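PDB 2P67: LAO/AO transport system kinase from Escherichia coli, which belongs to the MeaB family of P-loop proteins, built around a parallel beta sheet flanked by helices. Local coordinates for residues 25-30 with 43-48; 78-83 with 149-154; 86-91 with 142-147; 112-115 with 120-123; 135-140 with 167-172. All coordinates share one frame; numbering follows the deposited sequence. Where two conformers were deposited one is given.

Interaction 1. Residues 25-30 with 43-48; sequences AQAMTL and TQLLDA
Leu45 carries its CG anti to the backbone N (chi1 168°), and its second torsion then sends CD2 straight out, away from its own helix. Leu30 is extended in much the same way, with chi1 at 179°. The two leucines therefore reach for each other across the gap between two helices. The backbones stay well apart: CA of Ala27 and CA of Leu45 are 8.5 Å from each other. Leu45 does most of the spanning, and a single methyl does the touching. CD2 of Leu45 lies 3.9 Å from CB of Ala27. CD2 of Leu45 is also 4.3 Å from CD2 of Leu30, a looser touch. Ala27 and Leu30 are three residues apart on one helix, so their side chains project on the same face. The two meet CD2 from directions about at right angles. The small alanine lets the leucine tip come close to the helix surface. The contact is wholly apolar, and all three side chains are buried. Each helix keeps its own regular backbone bonds, such as Leu30 N to Gln26 O at 3.0 Å and Asp47 N to Thr43 O at 3.0 Å. Elsewhere on helix 36-49, Asp47 OD1 is hydrogen-bonded to Ser315 N and Thr318 OG1 of the second subunit. Leu45 also packs on Leu9 and Ile13 of helix 9-17. The contact thus joins helices 21-32 and 36-49 within a helical layer, while Met28 faces the other way, toward helix 133-146 and strand 119-124.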
# COMPACT_ATOMS: atom_id res chain seq x y z
N ALA A 25 -30.55 0.77 -19.78
CA ALA A 25 -29.89 1.96 -20.34
C ALA A 25 -30.47 3.22 -19.73
O ALA A 25 -29.74 4.14 -19.36
CB ALA A 25 -30.01 1.97 -21.83
N GLN A 26 -31.80 3.26 -19.61
CA GLN A 26 -32.51 4.39 -19.03
C GLN A 26 -32.09 4.61 -17.57
O GLN A 26 -31.90 5.73 -17.14
CB GLN A 26 -34.01 4.13 -19.03
CG GLN A 26 -34.79 4.72 -20.17
CD GLN A 26 -36.29 4.57 -19.88
OE1 GLN A 26 -36.93 5.49 -19.36
NE2 GLN A 26 -36.83 3.39 -20.13
N ALA A 27 -32.02 3.52 -16.80
CA ALA A 27 -31.61 3.59 -15.40
C ALA A 27 -30.17 4.09 -15.24
O ALA A 27 -29.84 4.91 -14.37
CB ALA A 27 -31.80 2.19 -14.73
N MET A 28 -29.27 3.58 -16.09
CA MET A 28 -27.89 4.08 -16.10
C MET A 28 -27.84 5.59 -16.40
O MET A 28 -27.18 6.34 -15.70
CB MET A 28 -27.05 3.29 -17.10
CG MET A 28 -26.94 1.79 -16.77
SD MET A 28 -25.67 1.02 -17.77
CE MET A 28 -25.49 -0.56 -16.89
N THR A 29 -28.57 6.03 -17.43
CA THR A 29 -28.63 7.46 -17.77
C THR A 29 -29.11 8.31 -16.60
O THR A 29 -28.52 9.36 -16.29
CB THR A 29 -29.46 7.71 -19.05
OG1 THR A 29 -28.76 7.15 -20.16
CG2 THR A 29 -29.67 9.22 -19.32
N LEU A 30 -30.13 7.81 -15.90
CA LEU A 30 -30.66 8.46 -14.71
C LEU A 30 -29.60 8.61 -13.62
O LEU A 30 -29.47 9.67 -13.02
CB LEU A 30 -31.87 7.69 -14.18
CG LEU A 30 -32.55 8.22 -12.91
CD1 LEU A 30 -33.27 9.53 -13.19
CD2 LEU A 30 -33.51 7.18 -12.36
N THR A 43 -30.99 7.76 -6.04
CA THR A 43 -30.80 7.28 -4.68
C THR A 43 -31.90 6.27 -4.26
O THR A 43 -31.60 5.21 -3.69
CB THR A 43 -30.69 8.48 -3.71
OG1 THR A 43 -29.53 9.26 -4.08
CG2 THR A 43 -30.54 8.00 -2.28
N GLN A 44 -33.16 6.57 -4.56
CA GLN A 44 -34.28 5.67 -4.28
C GLN A 44 -34.13 4.35 -5.05
O GLN A 44 -34.36 3.26 -4.51
CB GLN A 44 -35.61 6.31 -4.73
CG GLN A 44 -36.17 7.45 -3.90
CD GLN A 44 -37.49 7.98 -4.50
OE1 GLN A 44 -38.47 7.24 -4.63
NE2 GLN A 44 -37.51 9.25 -4.87
N LEU A 45 -33.76 4.45 -6.33
CA LEU A 45 -33.59 3.27 -7.19
C LEU A 45 -32.49 2.36 -6.64
O LEU A 45 -32.66 1.14 -6.53
CB LEU A 45 -33.22 3.71 -8.62
CG LEU A 45 -32.74 2.64 -9.61
CD1 LEU A 45 -33.79 1.55 -9.75
CD2 LEU A 45 -32.40 3.25 -10.98
N LEU A 46 -31.34 2.96 -6.31
CA LEU A 46 -30.19 2.18 -5.86
C LEU A 46 -30.49 1.50 -4.52
O LEU A 46 -30.21 0.31 -4.36
CB LEU A 46 -28.93 3.04 -5.80
CG LEU A 46 -28.35 3.43 -7.17
CD1 LEU A 46 -27.40 4.63 -7.03
CD2 LEU A 46 -27.69 2.25 -7.91
N ASP A 47 -31.11 2.22 -3.59
CA ASP A 47 -31.58 1.60 -2.33
C ASP A 47 -32.50 0.42 -2.63
O ASP A 47 -32.35 -0.68 -2.08
CB ASP A 47 -32.33 2.61 -1.44
CG ASP A 47 -31.41 3.64 -0.82
OD1 ASP A 47 -30.19 3.43 -0.79
OD2 ASP A 47 -31.92 4.69 -0.39
N ALA A 48 -33.46 0.65 -3.52
CA ALA A 48 -34.47 -0.37 -3.80
C ALA A 48 -33.91 -1.66 -4.42
O ALA A 48 -34.44 -2.74 -4.15
CB ALA A 48 -35.61 0.20 -4.64

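Interaction 2. Residues 78-83 with 149-154; sequences MLLIRE and YDVVIV
Leu80 makes the close part of this contact with one methyl, CD1. CD1 of Leu80 lies 4.1 Å from CG1 of Val151. The two side chains cross at about a right angle, so they meet at their ends and do not lie alongside. Leu80 CG is anti to its carbonyl carbon (chi1 -65°), and CD1 continues the chain outward from the helix to the strand. The second touch is slacker: CD1 of Leu80 is 4.5 Å from CD1 of Ile153. Val151 and Ile153 are two apart on the strand and point to the same side of it. Leu80 reaches both. All three residues are buried.

The fold is the P-loop alpha/beta type. Helix 69-82 follows strand 57-63 and a loop with the pattern of a Walker A motif, and segment 78-83 is the far end of that helix. Strand 151-157 lies in the parallel sheet between strands 87-92 and 57-63. The contact therefore seats the helix end on the sheet. Val87 of the next strand and Trp252 of helix 248-264 also touch Leu80.

The opposite character appears at Arg82 and Glu83, which are exposed and make no contact with the strand segment. The Arg82 guanidinium folds back over its own helix. One of its faces has Met78 O 3.7 Å above the plane and Leu79 CA 3.6 Å above it, both toward the rim. Near the start of the strand, Asp150 is partly exposed, and its OD2 accepts a hydrogen bond from Lys86 N.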
# COMPACT_ATOMS: atom_id res chain seq x y z
N MET A 78 -17.77 -13.21 -26.37
CA MET A 78 -18.47 -14.13 -27.29
C MET A 78 -18.44 -15.57 -26.80
O MET A 78 -19.42 -16.29 -26.92
CB MET A 78 -17.97 -13.98 -28.74
CG MET A 78 -18.43 -12.68 -29.44
SD MET A 78 -20.22 -12.34 -29.33
CE MET A 78 -20.92 -13.76 -30.16
N LEU A 79 -17.33 -15.99 -26.18
CA LEU A 79 -17.28 -17.31 -25.54
C LEU A 79 -18.34 -17.47 -24.46
O LEU A 79 -19.03 -18.50 -24.40
CB LEU A 79 -15.88 -17.59 -24.97
CG LEU A 79 -15.61 -18.92 -24.25
CD1 LEU A 79 -14.14 -19.20 -24.30
CD2 LEU A 79 -16.08 -18.94 -22.82
N LEU A 80 -18.48 -16.47 -23.60
CA LEU A 80 -19.45 -16.51 -22.50
C LEU A 80 -20.87 -16.60 -23.04
O LEU A 80 -21.69 -17.34 -22.51
CB LEU A 80 -19.31 -15.29 -21.59
CG LEU A 80 -17.99 -15.18 -20.82
CD1 LEU A 80 -17.82 -13.81 -20.11
CD2 LEU A 80 -17.89 -16.31 -19.84
N ILE A 81 -21.13 -15.86 -24.11
CA ILE A 81 -22.46 -15.86 -24.73
C ILE A 81 -22.77 -17.23 -25.35
O ILE A 81 -23.87 -17.76 -25.17
CB ILE A 81 -22.62 -14.72 -25.74
CG1 ILE A 81 -22.73 -13.38 -24.99
CG2 ILE A 81 -23.87 -14.92 -26.63
CD1 ILE A 81 -22.31 -12.21 -25.80
N ARG A 82 -21.79 -17.81 -26.03
CA ARG A 82 -21.91 -19.19 -26.51
C ARG A 82 -22.22 -20.18 -25.40
O ARG A 82 -22.93 -21.15 -25.63
CB ARG A 82 -20.66 -19.62 -27.27
CG ARG A 82 -20.68 -19.24 -28.73
CD ARG A 82 -19.45 -19.76 -29.45
NE ARG A 82 -18.51 -18.67 -29.68
CZ ARG A 82 -17.28 -18.60 -29.19
NH1 ARG A 82 -16.53 -17.55 -29.48
NH2 ARG A 82 -16.77 -19.57 -28.45
N GLU A 83 -21.70 -19.93 -24.19
CA GLU A 83 -22.00 -20.77 -23.02
C GLU A 83 -23.42 -20.53 -22.51
O GLU A 83 -23.83 -21.13 -21.51
CB GLU A 83 -21.01 -20.52 -21.88
CG GLU A 83 -19.56 -20.95 -22.14
CD GLU A 83 -19.35 -22.46 -22.13
OE1 GLU A 83 -19.89 -23.15 -21.22
OE2 GLU A 83 -18.64 -22.96 -23.03
N TYR A 149 -27.65 -10.04 -15.18
CA TYR A 149 -26.44 -10.45 -15.88
C TYR A 149 -25.68 -11.53 -15.09
O TYR A 149 -25.61 -11.48 -13.88
CB TYR A 149 -25.56 -9.22 -16.26
CG TYR A 149 -26.23 -8.51 -17.40
CD1 TYR A 149 -25.91 -8.84 -18.71
CD2 TYR A 149 -27.25 -7.60 -17.18
CE1 TYR A 149 -26.55 -8.26 -19.78
CE2 TYR A 149 -27.93 -7.01 -18.26
CZ TYR A 149 -27.56 -7.35 -19.56
OH TYR A 149 -28.19 -6.82 -20.65
N ASP A 150 -25.13 -12.51 -15.81
CA ASP A 150 -24.39 -13.60 -15.22
C ASP A 150 -22.97 -13.20 -14.87
O ASP A 150 -22.42 -13.62 -13.83
CB ASP A 150 -24.36 -14.78 -16.18
CG ASP A 150 -25.74 -15.38 -16.39
OD1 ASP A 150 -26.30 -15.95 -15.43
OD2 ASP A 150 -26.27 -15.25 -17.49
N VAL A 151 -22.39 -12.37 -15.75
CA VAL A 151 -21.02 -11.91 -15.61
C VAL A 151 -21.01 -10.42 -15.92
O VAL A 151 -21.59 -10.00 -16.94
CB VAL A 151 -20.08 -12.60 -16.62
CG1 VAL A 151 -18.63 -12.07 -16.50
CG2 VAL A 151 -20.11 -14.13 -16.43
N VAL A 152 -20.41 -9.63 -15.04
CA VAL A 152 -20.14 -8.21 -15.31
C VAL A 152 -18.64 -8.00 -15.34
O VAL A 152 -17.95 -8.38 -14.38
CB VAL A 152 -20.72 -7.26 -14.23
CG1 VAL A 152 -20.60 -5.80 -14.69
CG2 VAL A 152 -22.16 -7.61 -13.92
N ILE A 153 -18.16 -7.39 -16.41
CA ILE A 153 -16.73 -7.13 -16.60
C ILE A 153 -16.49 -5.64 -16.54
O ILE A 153 -17.08 -4.88 -17.33
CB ILE A 153 -16.25 -7.64 -17.97
CG1 ILE A 153 -16.52 -9.15 -18.10
CG2 ILE A 153 -14.74 -7.36 -18.16
CD1 ILE A 153 -16.16 -9.72 -19.46
N VAL A 154 -15.65 -5.21 -15.60
CA VAL A 154 -15.22 -3.82 -15.58
C VAL A 154 -13.83 -3.77 -16.20
O VAL A 154 -12.93 -4.55 -15.82
CB VAL A 154 -15.34 -3.18 -14.16
CG1 VAL A 154 -14.40 -3.85 -13.13
CG2 VAL A 154 -15.11 -1.67 -14.22

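Interaction 3. Residues 86-91 with 142-147; sequences KVAVIA and LLCEAA
Cys144 presses its sulfur against the strand. SG of Cys144 is 3.6 Å from CB of Ala88, a close fit, and 4.1 Å from CD1 of Ile90. The CB of Cys144 adds a touch of 4.0 Å to CB of Ala88. Ala88 and Ile90 point to the same side of the strand, and the sulfur meets both. It gets there because SG stands beside the backbone N, anti to the carbonyl carbon (chi1 -66°). The small Ala88 lets the backbones come near, with CA of Ala88 6.8 Å from CA of Cys144. Further out the contact turns polar. A water accepts from Lys86 NZ at 3.2 Å and donates to Ala147 O at 2.7 Å. It bridges Lys86, just before the strand, to the carbonyl of Ala147, and Lys86 NZ also bonds Gly148 O. On the helix, Glu145 is tied to Arg58 by a salt bridge and to Gly54 N by a hydrogen bond. Cys144 further packs on Val152. Helix 133-146 packs on strands 87-92 and 151-157 here, with helix 21-32 beside it, meeting Cys144 and Leu143 through Met28.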
# COMPACT_ATOMS: atom_id res chain seq x y z
N LYS A 86 -25.29 -14.22 -19.97
CA LYS A 86 -25.52 -12.81 -20.25
C LYS A 86 -24.34 -12.04 -19.64
O LYS A 86 -24.06 -12.19 -18.43
CB LYS A 86 -26.85 -12.35 -19.62
CG LYS A 86 -28.09 -13.04 -20.25
CD LYS A 86 -29.37 -12.77 -19.43
CE LYS A 86 -29.41 -13.62 -18.14
NZ LYS A 86 -30.64 -13.37 -17.31
N VAL A 87 -23.65 -11.26 -20.47
CA VAL A 87 -22.46 -10.52 -20.01
C VAL A 87 -22.56 -9.02 -20.28
O VAL A 87 -22.92 -8.58 -21.38
CB VAL A 87 -21.13 -11.12 -20.59
CG1 VAL A 87 -21.08 -11.02 -22.11
CG2 VAL A 87 -19.89 -10.46 -19.97
N ALA A 88 -22.25 -8.23 -19.25
CA ALA A 88 -22.24 -6.77 -19.32
C ALA A 88 -20.78 -6.33 -19.22
O ALA A 88 -19.99 -6.95 -18.48
CB ALA A 88 -23.05 -6.17 -18.17
N VAL A 89 -20.45 -5.28 -19.96
CA VAL A 89 -19.09 -4.70 -19.94
C VAL A 89 -19.18 -3.22 -19.55
O VAL A 89 -19.89 -2.44 -20.21
CB VAL A 89 -18.39 -4.87 -21.30
CG1 VAL A 89 -16.99 -4.24 -21.27
CG2 VAL A 89 -18.25 -6.35 -21.63
N ILE A 90 -18.50 -2.86 -18.47
CA ILE A 90 -18.41 -1.49 -18.00
C ILE A 90 -17.00 -1.00 -18.37
O ILE A 90 -16.02 -1.45 -17.79
CB ILE A 90 -18.67 -1.38 -16.49
CG1 ILE A 90 -20.01 -2.06 -16.12
CG2 ILE A 90 -18.53 0.06 -16.01
CD1 ILE A 90 -21.23 -1.49 -16.85
N ALA A 91 -16.95 -0.12 -19.35
CA ALA A 91 -15.71 0.37 -19.96
C ALA A 91 -15.29 1.71 -19.35
O ALA A 91 -15.82 2.77 -19.70
CB ALA A 91 -15.88 0.45 -21.49
N LEU A 142 -23.92 -2.63 -10.05
CA LEU A 142 -25.14 -3.00 -9.30
C LEU A 142 -26.38 -3.08 -10.18
O LEU A 142 -27.15 -4.05 -10.08
CB LEU A 142 -25.38 -2.02 -8.15
CG LEU A 142 -24.41 -2.01 -6.96
CD1 LEU A 142 -24.90 -1.00 -5.95
CD2 LEU A 142 -24.27 -3.42 -6.32
N LEU A 143 -26.55 -2.12 -11.09
CA LEU A 143 -27.68 -2.14 -12.03
C LEU A 143 -27.63 -3.39 -12.89
O LEU A 143 -28.65 -4.07 -13.08
CB LEU A 143 -27.74 -0.86 -12.90
CG LEU A 143 -28.13 0.41 -12.12
CD1 LEU A 143 -27.86 1.67 -12.95
CD2 LEU A 143 -29.58 0.36 -11.66
N CYS A 144 -26.44 -3.74 -13.39
CA CYS A 144 -26.28 -4.95 -14.17
C CYS A 144 -26.64 -6.22 -13.37
O CYS A 144 -27.24 -7.16 -13.91
CB CYS A 144 -24.88 -5.05 -14.74
SG CYS A 144 -24.51 -3.77 -15.94
N GLU A 145 -26.27 -6.23 -12.09
CA GLU A 145 -26.57 -7.35 -11.20
C GLU A 145 -28.07 -7.50 -11.03
O GLU A 145 -28.63 -8.60 -11.16
CB GLU A 145 -25.89 -7.16 -9.85
CG GLU A 145 -24.34 -7.37 -9.96
CD GLU A 145 -23.62 -7.34 -8.63
OE1 GLU A 145 -24.23 -7.00 -7.61
OE2 GLU A 145 -22.40 -7.64 -8.62
N ALA A 146 -28.72 -6.38 -10.74
CA ALA A 146 -30.18 -6.38 -10.57
C ALA A 146 -30.89 -6.79 -11.87
O ALA A 146 -31.93 -7.46 -11.82
CB ALA A 146 -30.65 -5.01 -10.06
N ALA A 147 -30.29 -6.44 -13.01
CA ALA A 147 -30.81 -6.80 -14.34
C ALA A 147 -30.62 -8.28 -14.74
O ALA A 147 -31.08 -8.72 -15.81
CB ALA A 147 -30.18 -5.90 -15.40
O HOH W 1 -30.49 -10.21 -17.93

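Interaction 4. Residues 112-115 with 120-123; sequences DLAR and FIRP
Strand 119-124 and the loop leading to it meet through Ile121, which lies against Leu113 and Ala114. The terminal methyl CD1 of Ile121 does all the touching. CD1 of Ile121 is 3.7 Å from CA of Ala114 and 3.8 Å from N of Ala114. It therefore rests on the backbone of the loop more than on its side chains. CB of Ala114 is farther from CD1 of Ile121, at 4.2 Å. CG of Leu113 is 4.4 Å from CD1 of Ile121, about at right angles to the direction of Ala114 CB. The isoleucine reaches this spot with CG1 beside its backbone N, chi1 -53°, and an extended run on to CD1.

Strand 119-124 is an outermost strand of the parallel sheet within the chain, next to strand 87-92. The loop follows that neighbouring strand, and residues 112-115 of it make a turn that lies beside the edge strand. A backbone bond from Arg115 N to Asp112 O, 3.2 Å long, closes that turn. Ala114 N is held by Asn111 OD1. Leu113 is buried and also packs on Ile81 of helix 69-82. Ile121 and Ala114 lie on the exposed side. Phe120 points the other way, onto Leu24 and Met28 of helix 21-32.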
# COMPACT_ATOMS: atom_id res chain seq x y z
N ASP A 112 -18.35 -7.78 -32.72
CA ASP A 112 -19.28 -8.88 -32.54
C ASP A 112 -20.00 -8.88 -31.19
O ASP A 112 -21.17 -9.25 -31.12
CB ASP A 112 -18.58 -10.21 -32.77
CG ASP A 112 -18.41 -10.50 -34.23
OD1 ASP A 112 -19.42 -10.82 -34.89
OD2 ASP A 112 -17.26 -10.39 -34.73
N LEU A 113 -19.30 -8.46 -30.14
CA LEU A 113 -19.90 -8.34 -28.81
C LEU A 113 -21.00 -7.28 -28.79
O LEU A 113 -22.04 -7.47 -28.16
CB LEU A 113 -18.82 -8.04 -27.75
CG LEU A 113 -19.13 -8.35 -26.29
CD1 LEU A 113 -19.57 -9.80 -26.10
CD2 LEU A 113 -17.93 -8.05 -25.40
N ALA A 114 -20.76 -6.18 -29.51
CA ALA A 114 -21.74 -5.10 -29.67
C ALA A 114 -23.04 -5.57 -30.32
O ALA A 114 -24.12 -5.02 -30.06
CB ALA A 114 -21.14 -3.97 -30.47
N ARG A 115 -22.93 -6.59 -31.16
CA ARG A 115 -24.06 -7.11 -31.92
C ARG A 115 -24.80 -8.21 -31.20
O ARG A 115 -25.86 -8.64 -31.64
CB ARG A 115 -23.59 -7.61 -33.29
CG ARG A 115 -23.01 -6.51 -34.17
CD ARG A 115 -22.44 -7.06 -35.47
NE ARG A 115 -23.48 -7.59 -36.36
CZ ARG A 115 -23.36 -7.68 -37.68
NH1 ARG A 115 -22.26 -7.25 -38.29
NH2 ARG A 115 -24.37 -8.18 -38.40
N PHE A 120 -24.19 -6.31 -23.15
CA PHE A 120 -24.57 -4.93 -22.85
C PHE A 120 -23.26 -4.20 -22.55
O PHE A 120 -22.56 -4.58 -21.61
CB PHE A 120 -25.51 -4.91 -21.63
CG PHE A 120 -26.16 -3.57 -21.37
CD1 PHE A 120 -27.45 -3.30 -21.85
CD2 PHE A 120 -25.50 -2.58 -20.64
CE1 PHE A 120 -28.07 -2.06 -21.62
CE2 PHE A 120 -26.10 -1.34 -20.39
CZ PHE A 120 -27.41 -1.08 -20.90
N ILE A 121 -22.95 -3.17 -23.32
CA ILE A 121 -21.70 -2.42 -23.15
C ILE A 121 -21.97 -0.94 -22.78
O ILE A 121 -22.72 -0.27 -23.48
CB ILE A 121 -20.82 -2.48 -24.44
CG1 ILE A 121 -20.59 -3.93 -24.89
CG2 ILE A 121 -19.49 -1.75 -24.22
CD1 ILE A 121 -20.32 -4.08 -26.38
N ARG A 122 -21.36 -0.45 -21.70
CA ARG A 122 -21.57 0.94 -21.26
C ARG A 122 -20.25 1.59 -20.82
O ARG A 122 -19.54 1.03 -19.99
CB ARG A 122 -22.58 0.98 -20.11
CG ARG A 122 -23.05 2.38 -19.71
CD ARG A 122 -24.06 2.95 -20.71
NE ARG A 122 -24.52 4.26 -20.25
CZ ARG A 122 -25.79 4.69 -20.30
NH1 ARG A 122 -26.07 5.90 -19.83
NH2 ARG A 122 -26.77 3.92 -20.79
N PRO A 123 -19.92 2.79 -21.36
CA PRO A 123 -18.73 3.53 -20.94
C PRO A 123 -18.95 4.36 -19.68
O PRO A 123 -20.05 4.87 -19.42
CB PRO A 123 -18.46 4.44 -22.15
CG PRO A 123 -19.87 4.76 -22.64
CD PRO A 123 -20.64 3.47 -22.47

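Interaction 5. Residues 135-140 with 167-172; sequences QRAREL and ARMVDC
Arg138 sits on a regular helix, and Met169 sits in a type I beta turn that runs from Ala167 to Val170. Their CA atoms are 7.2 Å apart. Met169 holds its CG between the backbone N and the carbonyl carbon (chi1 73°) and bends again at chi3, 89°. This lays SD of Met169 against the helix, 4.0 Å from CB of Ala137 and 4.0 Å from CG of Arg138. The arginine chain is extended from CG to NE and carries its guanidinium out over the turn. There CB of Met169 covers one face of the group, toward the rim, with NH1 of Arg138 3.6 Å from it. NH1 of Arg138 also lies 3.6 Å from Arg168 O, approached obliquely. The two arginines bring like charges near, with Arg138 NH2 4.6 Å from Arg168 NE. A water accepts a weak bond from NH2 of each, and may ease the repulsion. Elsewhere on the helix, Gln135 NE2 bonds Glu139 OE2 at 2.9 Å, from above the carboxylate plane. Glu139 OE1 also forms a salt bridge to Arg317 of the second subunit. The sodium ion, whose site includes Arg272 and Ser276, is about 6 Å from the Arg138 side chain. Helix 133-146 precedes strand 151-157, and the turn leads into strand 172-177 of the same parallel sheet, in the alpha/beta fold of the P-loop NTPases.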
# COMPACT_ATOMS: atom_id res chain seq x y z
N GLN A 135 -17.00 5.28 -7.89
CA GLN A 135 -18.37 5.13 -7.38
C GLN A 135 -19.33 4.84 -8.53
O GLN A 135 -20.20 3.98 -8.42
CB GLN A 135 -18.84 6.36 -6.57
CG GLN A 135 -20.30 6.27 -6.17
CD GLN A 135 -20.78 7.38 -5.24
OE1 GLN A 135 -20.00 7.92 -4.44
NE2 GLN A 135 -22.07 7.71 -5.32
N ARG A 136 -19.16 5.54 -9.65
CA ARG A 136 -20.01 5.36 -10.82
C ARG A 136 -19.96 3.94 -11.40
O ARG A 136 -21.01 3.34 -11.67
CB ARG A 136 -19.66 6.42 -11.89
CG ARG A 136 -20.61 6.46 -13.10
CD ARG A 136 -22.12 6.51 -12.73
NE ARG A 136 -22.44 7.41 -11.62
CZ ARG A 136 -22.44 8.75 -11.68
NH1 ARG A 136 -22.13 9.37 -12.82
NH2 ARG A 136 -22.74 9.46 -10.60
N ALA A 137 -18.74 3.41 -11.57
CA ALA A 137 -18.56 2.04 -12.05
C ALA A 137 -19.30 1.06 -11.15
O ALA A 137 -20.00 0.18 -11.66
CB ALA A 137 -17.06 1.69 -12.15
N ARG A 138 -19.13 1.22 -9.84
CA ARG A 138 -19.79 0.34 -8.87
C ARG A 138 -21.32 0.39 -8.99
O ARG A 138 -21.97 -0.67 -8.96
CB ARG A 138 -19.36 0.68 -7.45
CG ARG A 138 -17.95 0.25 -7.10
CD ARG A 138 -17.62 0.59 -5.66
NE ARG A 138 -16.18 0.67 -5.48
CZ ARG A 138 -15.41 -0.24 -4.89
NH1 ARG A 138 -15.94 -1.35 -4.38
NH2 ARG A 138 -14.09 -0.01 -4.80
N GLU A 139 -21.88 1.59 -9.09
CA GLU A 139 -23.33 1.72 -9.21
C GLU A 139 -23.86 1.08 -10.52
O GLU A 139 -24.89 0.38 -10.52
CB GLU A 139 -23.75 3.19 -9.05
CG GLU A 139 -23.43 3.70 -7.65
CD GLU A 139 -23.68 5.17 -7.46
OE1 GLU A 139 -23.73 5.92 -8.48
OE2 GLU A 139 -23.83 5.57 -6.29
N LEU A 140 -23.15 1.29 -11.63
CA LEU A 140 -23.56 0.69 -12.88
C LEU A 140 -23.48 -0.84 -12.80
O LEU A 140 -24.34 -1.52 -13.34
CB LEU A 140 -22.70 1.21 -14.02
CG LEU A 140 -22.74 2.73 -14.30
CD1 LEU A 140 -21.92 2.99 -15.55
CD2 LEU A 140 -24.16 3.26 -14.49
N ALA A 167 -9.21 -3.80 -9.06
CA ALA A 167 -9.13 -5.02 -8.26
C ALA A 167 -10.03 -4.97 -7.04
O ALA A 167 -10.55 -6.00 -6.64
CB ALA A 167 -7.68 -5.25 -7.82
N ARG A 168 -10.20 -3.77 -6.48
CA ARG A 168 -10.96 -3.55 -5.25
C ARG A 168 -12.47 -3.69 -5.41
O ARG A 168 -13.19 -3.69 -4.42
CB ARG A 168 -10.70 -2.13 -4.72
CG ARG A 168 -9.32 -1.86 -4.19
CD ARG A 168 -9.30 -0.61 -3.32
NE ARG A 168 -9.60 0.62 -4.04
CZ ARG A 168 -8.72 1.60 -4.27
NH1 ARG A 168 -7.47 1.48 -3.84
NH2 ARG A 168 -9.09 2.69 -4.93
N MET A 169 -12.94 -3.76 -6.65
CA MET A 169 -14.38 -3.92 -6.87
C MET A 169 -14.80 -5.21 -7.59
O MET A 169 -15.94 -5.32 -8.04
CB MET A 169 -14.95 -2.68 -7.60
CG MET A 169 -14.59 -2.55 -9.09
SD MET A 169 -15.23 -0.97 -9.82
CE MET A 169 -13.85 0.04 -9.44
N VAL A 170 -13.89 -6.18 -7.73
CA VAL A 170 -14.22 -7.38 -8.54
C VAL A 170 -13.87 -8.67 -7.79
O VAL A 170 -13.08 -8.63 -6.84
CB VAL A 170 -13.49 -7.38 -9.93
CG1 VAL A 170 -13.93 -6.17 -10.78
CG2 VAL A 170 -11.96 -7.45 -9.77
N ASP A 171 -14.49 -9.77 -8.21
CA ASP A 171 -14.28 -11.10 -7.63
C ASP A 171 -12.94 -11.67 -8.11
O ASP A 171 -12.23 -12.34 -7.36
CB ASP A 171 -15.38 -12.06 -8.08
CG ASP A 171 -16.77 -11.64 -7.60
OD1 ASP A 171 -16.86 -10.95 -6.56
OD2 ASP A 171 -17.76 -12.05 -8.26
N CYS A 172 -12.63 -11.40 -9.38
CA CYS A 172 -11.44 -11.97 -10.02
C CYS A 172 -10.84 -10.93 -10.95
O CYS A 172 -11.54 -10.40 -11.83
CB CYS A 172 -11.80 -13.25 -10.80
SG CYS A 172 -10.35 -14.06 -11.61
O HOH W 2 -11.73 1.31 -6.67

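Interactions 1, 2 and 3 are buried. Interaction 4 is partly exposed at the sheet edge, and interaction 5 is partly buried near the centre of the chain. Interactions 2 and 3 reach neighbouring strands, 151-157 and 87-92, joined by backbone bonds such as Ile153 O with Ile90 N. Interaction 4 adds the next strand, 119-124. Interactions 3 and 5 share helix 133-146. Interaction 1 is helix against helix, and its Met28 touches Cys144 of interaction 3 and Phe120 of interaction 4. Interactions 1 and 2 are apolar, side chain on side chain; in interaction 4 an isoleucine methyl rests largely on backbone. Interaction 3 brings in a sulfur and a bridging water. Interaction 5 mixes methionine with charged arginines.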